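Local coordinates for putative iron-uptake ABC transport system,periplasmic iron-binding protein (PDB 3E13) that binds ferric iron in the periplasm and probably hands it to an ABC transporter for uptake into the cell, at residues A[8-13]-A[234-239]. Sequence-based numbering, arbitrary orientation.
Sequences SARHYN and NISGIA. With FE (Fe (III) ion), chain B.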
loop_
_atom_site.group_PDB
_atom_site.type_symbol
_atom_site.label_atom_id
_atom_site.label_comp_id
_atom_site.label_asym_id
_atom_site.label_seq_id
_atom_site.Cartn_x
_atom_site.Cartn_y
_atom_site.Cartn_z
ATOM N N SER A 8 -1.898 -0.464 -13.956
ATOM C CA SER A 8 -2.149 -0.174 -12.556
ATOM C C SER A 8 -2.350 -1.382 -11.685
ATOM O O SER A 8 -3.156 -2.258 -11.998
ATOM C CB SER A 8 -3.358 0.732 -12.415
ATOM O OG SER A 8 -3.626 0.944 -11.015
ATOM N N ALA A 9 -1.592 -1.432 -10.591
ATOM C CA ALA A 9 -1.750 -2.433 -9.572
ATOM C C ALA A 9 -2.577 -1.922 -8.383
ATOM O O ALA A 9 -2.695 -2.601 -7.393
ATOM C CB ALA A 9 -0.386 -2.978 -9.115
ATOM N N ARG A 10 -3.133 -0.719 -8.509
ATOM C CA ARG A 10 -4.193 -0.272 -7.609
ATOM C C ARG A 10 -5.453 -1.128 -7.877
ATOM O O ARG A 10 -5.500 -1.911 -8.851
ATOM C CB ARG A 10 -4.442 1.230 -7.745
ATOM C CG ARG A 10 -3.383 2.037 -7.042
ATOM C CD ARG A 10 -3.545 3.537 -7.190
ATOM N NE ARG A 10 -4.811 4.055 -6.684
ATOM C CZ ARG A 10 -5.006 4.530 -5.406
ATOM N NH1 ARG A 10 -4.031 4.535 -4.495
ATOM N NH2 ARG A 10 -6.207 5.027 -5.088
ATOM N N HIS A 11 -6.435 -1.060 -6.998
ATOM C CA HIS A 11 -7.560 -1.977 -7.045
ATOM C C HIS A 11 -8.774 -1.353 -6.356
ATOM O O HIS A 11 -9.389 -1.961 -5.458
ATOM C CB HIS A 11 -7.125 -3.312 -6.393
ATOM C CG HIS A 11 -6.210 -3.124 -5.213
ATOM N ND1 HIS A 11 -4.835 -3.133 -5.324
ATOM C CD2 HIS A 11 -6.480 -2.875 -3.901
ATOM C CE1 HIS A 11 -4.303 -2.893 -4.125
ATOM N NE2 HIS A 11 -5.285 -2.757 -3.243
ATOM N N TYR A 12 -9.091 -0.131 -6.800
ATOM C CA TYR A 12 -10.069 0.722 -6.134
ATOM C C TYR A 12 -11.062 1.333 -7.098
ATOM O O TYR A 12 -10.697 1.821 -8.174
ATOM C CB TYR A 12 -9.356 1.855 -5.403
ATOM C CG TYR A 12 -8.226 1.376 -4.522
ATOM C CD1 TYR A 12 -6.898 1.697 -4.827
ATOM C CD2 TYR A 12 -8.446 0.522 -3.469
ATOM C CE1 TYR A 12 -5.846 1.254 -4.074
ATOM C CE2 TYR A 12 -7.399 0.066 -2.718
ATOM C CZ TYR A 12 -6.111 0.425 -2.985
ATOM O OH TYR A 12 -5.122 -0.097 -2.175
ATOM N N ASN A 13 -12.321 1.319 -6.689
ATOM C CA ASN A 13 -13.369 1.975 -7.450
ATOM C C ASN A 13 -13.178 3.462 -7.568
ATOM O O ASN A 13 -13.520 4.063 -8.573
ATOM C CB ASN A 13 -14.704 1.689 -6.800
ATOM C CG ASN A 13 -15.406 0.596 -7.457
ATOM O OD1 ASN A 13 -14.774 -0.372 -7.928
ATOM N ND2 ASN A 13 -16.715 0.740 -7.586
ATOM N N ASN A 234 3.523 2.854 4.008
ATOM C CA ASN A 234 3.810 2.503 2.629
ATOM C C ASN A 234 3.102 3.543 1.769
ATOM O O ASN A 234 2.290 4.351 2.281
ATOM C CB ASN A 234 3.309 1.067 2.346
ATOM C CG ASN A 234 3.935 0.428 1.103
ATOM O OD1 ASN A 234 4.609 1.075 0.283
ATOM N ND2 ASN A 234 3.727 -0.884 0.963
ATOM N N ILE A 235 3.472 3.640 0.499
ATOM C CA ILE A 235 2.831 4.555 -0.434
ATOM C C ILE A 235 2.152 3.832 -1.562
ATOM O O ILE A 235 2.553 2.743 -1.908
ATOM C CB ILE A 235 3.872 5.574 -1.014
ATOM C CG1 ILE A 235 5.025 4.849 -1.789
ATOM C CG2 ILE A 235 4.354 6.477 0.138
ATOM C CD1 ILE A 235 5.809 5.731 -2.749
ATOM N N SER A 236 1.159 4.481 -2.158
ATOM C CA SER A 236 0.754 4.182 -3.499
ATOM C C SER A 236 1.525 5.246 -4.313
ATOM O O SER A 236 1.760 6.388 -3.861
ATOM C CB SER A 236 -0.742 4.299 -3.694
ATOM O OG SER A 236 -1.122 4.310 -5.045
ATOM N N GLY A 237 1.950 4.885 -5.505
ATOM C CA GLY A 237 2.729 5.807 -6.286
ATOM C C GLY A 237 2.711 5.542 -7.754
ATOM O O GLY A 237 2.025 4.647 -8.230
ATOM N N ILE A 238 3.478 6.350 -8.478
ATOM C CA ILE A 238 3.281 6.440 -9.925
ATOM C C ILE A 238 4.596 6.779 -10.609
ATOM O O ILE A 238 5.472 7.422 -10.044
ATOM C CB ILE A 238 2.179 7.505 -10.282
ATOM C CG1 ILE A 238 1.749 7.458 -11.758
ATOM C CG2 ILE A 238 2.635 8.903 -9.906
ATOM C CD1 ILE A 238 0.453 8.138 -12.058
ATOM N N ALA A 239 4.744 6.254 -11.815
ATOM C CA ALA A 239 5.932 6.415 -12.639
ATOM C C ALA A 239 5.559 6.434 -14.127
ATOM O O ALA A 239 4.564 5.795 -14.525
ATOM C CB ALA A 239 6.875 5.227 -12.452
HETATM FE FE FE B . -4.865 -1.815 -1.302
#
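The Arg10 guanidinium meets Ser236 at its edge and Tyr12 on one face. Tyr12 CD1 sits 3.3 Å above the guanidinium plane, toward the border of the group rather than over its middle. Ser236 CB lies at the edge, in plane. The Tyr12 ring in turn takes Arg10 NE at its edge, and one of its faces is turned to the His11 ring, rim over rim. One hydrogen bond joins 8-13 to 234-239. Arg10 NH1 donates to Ser236 OG at 3.0 Å, with an N-H...O angle of 155° and the oxygen 16° out of the guanidinium plane. The extended chi2 of Arg10 carries CD to 3.3 Å from Ser236 OG. The turn about CG-CD (chi3 59°) then swings the guanidinium so that NH1 also reaches that oxygen. The same hydroxyl is hydrogen-bonded to Thr58 O. The guanidinium also forms salt bridges, NE with Asp15 and NH2 with Glu272, which would offset its charge in this buried place.

This is the periplasmic binding protein fold. Segment 8-13 is the loop between strand 3-8 and helix 14-26. Segment 234-239 belongs to the long strand 233-241 of the mixed sheet. An ST turn starts the loop, with Ser8 OG accepting from Arg10 N.

Further along, the loop supplies two ligands to the iron(III) ion: His11 NE2 at 2.2 Å and Tyr12 OH at 1.9 Å. Tyr143, Tyr199 and Tyr200 complete the site. His11 ND1 donates to Ala9 O at 3.0 Å, which restrains the rotation of the imidazole. Arg102 NH2 is also hydrogen-bonded to Tyr12 OH.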